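Local coordinates for protein Pre-mRNA-splicing factor 38 (Chaetomium thermophilum, PDB 5F5T) that is probably required for pre-mRNA splicing, as a spliceosomal factor of the PRP38 family, at residues R128-Y137 with T179-L190. Numbering follows the deposited sequence.
Sequences RLTRPDKEVY and TSLWKMRRRDIL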
loop_
_atom_site.group_PDB
_atom_site.type_symbol
_atom_site.label_atom_id
_atom_site.label_comp_id
_atom_site.label_asym_id
_atom_site.label_seq_id
_atom_site.Cartn_x
_atom_site.Cartn_y
_atom_site.Cartn_z
ATOM N N ARG A 128 4.615 2.746 -3.649
ATOM C CA ARG A 128 4.446 1.296 -3.654
ATOM C C ARG A 128 4.634 0.742 -5.064
ATOM O O ARG A 128 5.176 -0.349 -5.253
ATOM C CB ARG A 128 3.069 0.907 -3.110
ATOM C CG ARG A 128 2.744 -0.572 -3.260
ATOM C CD ARG A 128 3.612 -1.396 -2.318
ATOM N NE ARG A 128 3.346 -2.830 -2.397
ATOM C CZ ARG A 128 3.753 -3.624 -3.383
ATOM N NH1 ARG A 128 4.448 -3.131 -4.397
ATOM N NH2 ARG A 128 3.455 -4.913 -3.358
ATOM N N LEU A 129 4.174 1.502 -6.049
ATOM C CA LEU A 129 4.310 1.108 -7.445
ATOM C C LEU A 129 5.749 1.148 -7.963
ATOM O O LEU A 129 6.151 0.276 -8.732
ATOM C CB LEU A 129 3.433 1.996 -8.329
ATOM C CG LEU A 129 1.923 1.843 -8.144
ATOM C CD1 LEU A 129 1.178 2.802 -9.062
ATOM C CD2 LEU A 129 1.489 0.407 -8.382
ATOM N N THR A 130 6.520 2.158 -7.558
ATOM C CA THR A 130 7.790 2.444 -8.233
ATOM C C THR A 130 9.077 2.264 -7.425
ATOM O O THR A 130 10.167 2.435 -7.969
ATOM C CB THR A 130 7.803 3.897 -8.750
ATOM O OG1 THR A 130 7.761 4.798 -7.635
ATOM C CG2 THR A 130 6.610 4.151 -9.654
ATOM N N ARG A 131 8.968 1.910 -6.150
ATOM C CA ARG A 131 10.133 1.937 -5.267
ATOM C C ARG A 131 10.523 0.549 -4.777
ATOM O O ARG A 131 9.672 -0.324 -4.663
ATOM C CB ARG A 131 9.868 2.845 -4.062
ATOM C CG ARG A 131 10.657 4.139 -4.071
ATOM C CD ARG A 131 10.258 4.989 -5.253
ATOM N NE ARG A 131 11.062 6.200 -5.366
ATOM C CZ ARG A 131 10.943 7.072 -6.361
ATOM N NH1 ARG A 131 10.051 6.859 -7.320
ATOM N NH2 ARG A 131 11.710 8.155 -6.397
ATOM N N PRO A 132 11.822 0.337 -4.506
ATOM C CA PRO A 132 12.313 -0.941 -3.974
ATOM C C PRO A 132 11.648 -1.298 -2.641
ATOM O O PRO A 132 11.239 -0.398 -1.901
ATOM C CB PRO A 132 13.812 -0.689 -3.790
ATOM C CG PRO A 132 14.126 0.371 -4.795
ATOM C CD PRO A 132 12.928 1.271 -4.778
ATOM N N ASP A 133 11.548 -2.593 -2.345
ATOM C CA ASP A 133 10.703 -3.056 -1.249
ATOM C C ASP A 133 11.115 -2.520 0.122
ATOM O O ASP A 133 10.264 -2.061 0.891
ATOM C CB ASP A 133 10.680 -4.591 -1.215
ATOM C CG ASP A 133 12.063 -5.204 -1.332
ATOM O OD1 ASP A 133 13.057 -4.459 -1.211
ATOM O OD2 ASP A 133 12.155 -6.434 -1.542
ATOM N N LYS A 134 12.414 -2.538 0.409
ATOM C CA LYS A 134 12.914 -2.042 1.689
ATOM C C LYS A 134 12.543 -0.572 1.871
ATOM O O LYS A 134 12.028 -0.163 2.921
ATOM C CB LYS A 134 14.425 -2.240 1.790
ATOM C CG LYS A 134 15.093 -1.450 2.905
ATOM C CD LYS A 134 16.590 -1.715 2.929
ATOM C CE LYS A 134 17.314 -0.794 3.899
ATOM N NZ LYS A 134 18.792 -0.981 3.822
ATOM N N GLU A 135 12.780 0.209 0.824
ATOM C CA GLU A 135 12.463 1.628 0.839
ATOM C C GLU A 135 10.971 1.839 1.032
ATOM O O GLU A 135 10.557 2.759 1.729
ATOM C CB GLU A 135 12.930 2.295 -0.454
ATOM C CG GLU A 135 13.310 3.758 -0.299
ATOM C CD GLU A 135 13.576 4.430 -1.630
ATOM O OE1 GLU A 135 13.331 5.650 -1.742
ATOM O OE2 GLU A 135 14.033 3.738 -2.564
ATOM N N VAL A 136 10.166 0.980 0.417
ATOM C CA VAL A 136 8.718 1.094 0.527
ATOM C C VAL A 136 8.253 0.862 1.961
ATOM O O VAL A 136 7.425 1.612 2.484
ATOM C CB VAL A 136 8.012 0.114 -0.408
ATOM C CG1 VAL A 136 6.536 -0.004 -0.038
ATOM C CG2 VAL A 136 8.159 0.586 -1.838
ATOM N N TYR A 137 8.790 -0.175 2.596
ATOM C CA TYR A 137 8.440 -0.455 3.982
ATOM C C TYR A 137 8.843 0.723 4.864
ATOM O O TYR A 137 8.033 1.225 5.653
ATOM C CB TYR A 137 9.114 -1.737 4.472
ATOM C CG TYR A 137 8.499 -2.999 3.910
ATOM C CD1 TYR A 137 7.209 -3.380 4.253
ATOM C CD2 TYR A 137 9.219 -3.818 3.050
ATOM C CE1 TYR A 137 6.647 -4.537 3.737
ATOM C CE2 TYR A 137 8.668 -4.971 2.532
ATOM C CZ TYR A 137 7.385 -5.329 2.877
ATOM O OH TYR A 137 6.838 -6.482 2.361
ATOM N N THR A 179 -4.964 -2.171 -9.652
ATOM C CA THR A 179 -3.583 -2.238 -10.100
ATOM C C THR A 179 -2.834 -3.356 -9.387
ATOM O O THR A 179 -2.879 -3.461 -8.161
ATOM C CB THR A 179 -2.852 -0.908 -9.845
ATOM O OG1 THR A 179 -3.509 0.148 -10.555
ATOM C CG2 THR A 179 -1.396 -0.992 -10.287
ATOM N N SER A 180 -2.116 -4.167 -10.155
ATOM C CA SER A 180 -1.266 -5.194 -9.573
ATOM C C SER A 180 0.043 -4.549 -9.155
ATOM O O SER A 180 0.707 -3.889 -9.957
ATOM C CB SER A 180 -1.018 -6.330 -10.559
ATOM O OG SER A 180 -2.168 -7.145 -10.689
ATOM N N LEU A 181 0.422 -4.763 -7.903
ATOM C CA LEU A 181 1.622 -4.146 -7.364
ATOM C C LEU A 181 2.745 -5.147 -7.512
ATOM O O LEU A 181 2.528 -6.346 -7.338
ATOM C CB LEU A 181 1.427 -3.766 -5.898
ATOM C CG LEU A 181 0.037 -3.281 -5.481
ATOM C CD1 LEU A 181 -0.040 -3.098 -3.968
ATOM C CD2 LEU A 181 -0.316 -1.990 -6.196
ATOM N N TRP A 182 3.936 -4.666 -7.858
ATOM C CA TRP A 182 5.030 -5.572 -8.172
ATOM C C TRP A 182 5.290 -6.404 -6.929
ATOM O O TRP A 182 5.258 -5.881 -5.808
ATOM C CB TRP A 182 6.290 -4.818 -8.583
ATOM C CG TRP A 182 6.865 -3.972 -7.502
ATOM C CD1 TRP A 182 6.407 -2.770 -7.052
ATOM C CD2 TRP A 182 8.038 -4.269 -6.741
ATOM N NE1 TRP A 182 7.221 -2.305 -6.040
ATOM C CE2 TRP A 182 8.232 -3.211 -5.836
ATOM C CE3 TRP A 182 8.947 -5.331 -6.741
ATOM C CZ2 TRP A 182 9.295 -3.188 -4.936
ATOM C CZ3 TRP A 182 9.997 -5.308 -5.847
ATOM C CH2 TRP A 182 10.165 -4.242 -4.957
ATOM N N LYS A 183 5.519 -7.698 -7.118
ATOM C CA LYS A 183 5.689 -8.581 -5.976
ATOM C C LYS A 183 6.942 -8.213 -5.190
ATOM O O LYS A 183 8.004 -7.982 -5.765
ATOM C CB LYS A 183 5.729 -10.040 -6.434
ATOM C CG LYS A 183 4.400 -10.539 -7.007
ATOM C CD LYS A 183 4.574 -11.808 -7.824
ATOM C CE LYS A 183 3.287 -12.215 -8.528
ATOM N NZ LYS A 183 2.715 -13.429 -7.877
ATOM N N MET A 184 6.816 -8.216 -3.868
ATOM C CA MET A 184 7.880 -7.770 -2.977
ATOM C C MET A 184 8.356 -8.924 -2.125
ATOM O O MET A 184 7.628 -9.899 -1.927
ATOM C CB MET A 184 7.396 -6.654 -2.055
ATOM C CG MET A 184 7.252 -5.291 -2.691
ATOM S SD MET A 184 6.825 -4.029 -1.468
ATOM C CE MET A 184 6.956 -2.581 -2.492
ATOM N N ARG A 185 9.588 -8.840 -1.644
ATOM C CA ARG A 185 10.011 -9.766 -0.615
ATOM C C ARG A 185 9.187 -9.416 0.616
ATOM O O ARG A 185 8.964 -8.240 0.906
ATOM C CB ARG A 185 11.511 -9.660 -0.340
ATOM C CG ARG A 185 12.386 -9.733 -1.583
ATOM C CD ARG A 185 13.858 -9.602 -1.220
ATOM N NE ARG A 185 14.216 -8.207 -0.992
ATOM C CZ ARG A 185 15.444 -7.711 -1.108
ATOM N NH1 ARG A 185 16.454 -8.500 -1.442
ATOM N NH2 ARG A 185 15.659 -6.423 -0.884
ATOM N N ARG A 186 8.687 -10.431 1.307
ATOM C CA ARG A 186 7.902 -10.211 2.513
ATOM C C ARG A 186 8.771 -9.565 3.585
ATOM O O ARG A 186 9.993 -9.726 3.578
ATOM C CB ARG A 186 7.309 -11.523 3.014
ATOM C CG ARG A 186 6.263 -12.106 2.095
ATOM C CD ARG A 186 5.498 -13.214 2.785
ATOM N NE ARG A 186 5.950 -14.524 2.335
ATOM C CZ ARG A 186 6.865 -15.253 2.958
ATOM N NH1 ARG A 186 7.421 -14.805 4.073
ATOM N NH2 ARG A 186 7.215 -16.431 2.470
ATOM N N ARG A 187 8.142 -8.837 4.502
ATOM C CA ARG A 187 8.886 -8.096 5.512
ATOM C C ARG A 187 9.748 -9.025 6.362
ATOM O O ARG A 187 10.889 -8.695 6.688
ATOM C CB ARG A 187 7.938 -7.297 6.403
ATOM C CG ARG A 187 8.489 -5.939 6.798
ATOM C CD ARG A 187 8.067 -5.541 8.200
ATOM N NE ARG A 187 8.575 -4.219 8.550
ATOM C CZ ARG A 187 9.649 -4.003 9.302
ATOM N NH1 ARG A 187 10.344 -5.026 9.785
ATOM N NH2 ARG A 187 10.032 -2.762 9.568
ATOM N N ASP A 188 9.207 -10.191 6.707
ATOM C CA ASP A 188 9.954 -11.155 7.510
ATOM C C ASP A 188 11.198 -11.654 6.771
ATOM O O ASP A 188 12.205 -11.979 7.399
ATOM C CB ASP A 188 9.070 -12.339 7.918
ATOM C CG ASP A 188 8.475 -13.062 6.733
ATOM O OD1 ASP A 188 8.453 -12.479 5.635
ATOM O OD2 ASP A 188 8.030 -14.217 6.903
ATOM N N ILE A 189 11.121 -11.737 5.445
ATOM C CA ILE A 189 12.285 -12.106 4.640
ATOM C C ILE A 189 13.376 -11.044 4.778
ATOM O O ILE A 189 14.546 -11.371 4.987
ATOM C CB ILE A 189 11.922 -12.312 3.148
ATOM C CG1 ILE A 189 11.599 -13.783 2.868
ATOM C CG2 ILE A 189 13.093 -11.952 2.251
ATOM C CD1 ILE A 189 10.613 -14.410 3.823
ATOM N N LEU A 190 12.985 -9.776 4.675
ATOM C CA LEU A 190 13.919 -8.663 4.836
ATOM C C LEU A 190 14.542 -8.667 6.230
ATOM O O LEU A 190 15.736 -8.410 6.388
ATOM C CB LEU A 190 13.205 -7.333 4.583
ATOM C CG LEU A 190 12.679 -7.084 3.166
ATOM C CD1 LEU A 190 12.430 -5.605 2.915
ATOM C CD2 LEU A 190 13.655 -7.630 2.133
HETATM O O HOH W 1 3.843 -2.098 -9.026
#
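Arg-128 swings its CG away from the backbone N (chi1 172°) and bends at chi2, which carries its guanidinium in between Leu-181 and Met-184, while Trp-182, its CG lodged between N and the carbonyl carbon (chi1 64°), lays its indole back against the turn between helices 117-130 and 133-140. The contact joins this tight turn between two consecutive helices, within the PRP38 family region, to the mostly extended chain that leads into helix 187-192. The Arg-128 guanidinium is sandwiched: Met-184 SD lies over the centre of one face, Leu-181 CB nearer the rim of the other, 3.4 Å from CZ. End-on, NH1 and NH2 both hold Trp-182 O, each at 3.2 Å, while NE bonds to Leu-170 O, so three bonds fix the group's rotation. Cut back to an alanine, this position would probably leave the Trp-182 carbonyl without its two donors and a gap between Leu-181 and Met-184. In return, Trp-182 NE1 gives Arg-128 O a weak hydrogen bond, and the indole edge meets the backbone at Asp-133 N. Met-184 CE goes on to Val-136 CG2 at 3.5 Å, with its sulfur oblique to the Tyr-137 ring, a Met-aromatic contact. Further along, Arg-187 CG sits over one face of that ring, a CH-pi contact. Arg-185 grips Asp-133 side-on, guanidinium and carboxylate planes 9° apart: NE meets OD2 at 2.8 Å, and NH2 reaches OD1, which also accepts from Lys-134 N.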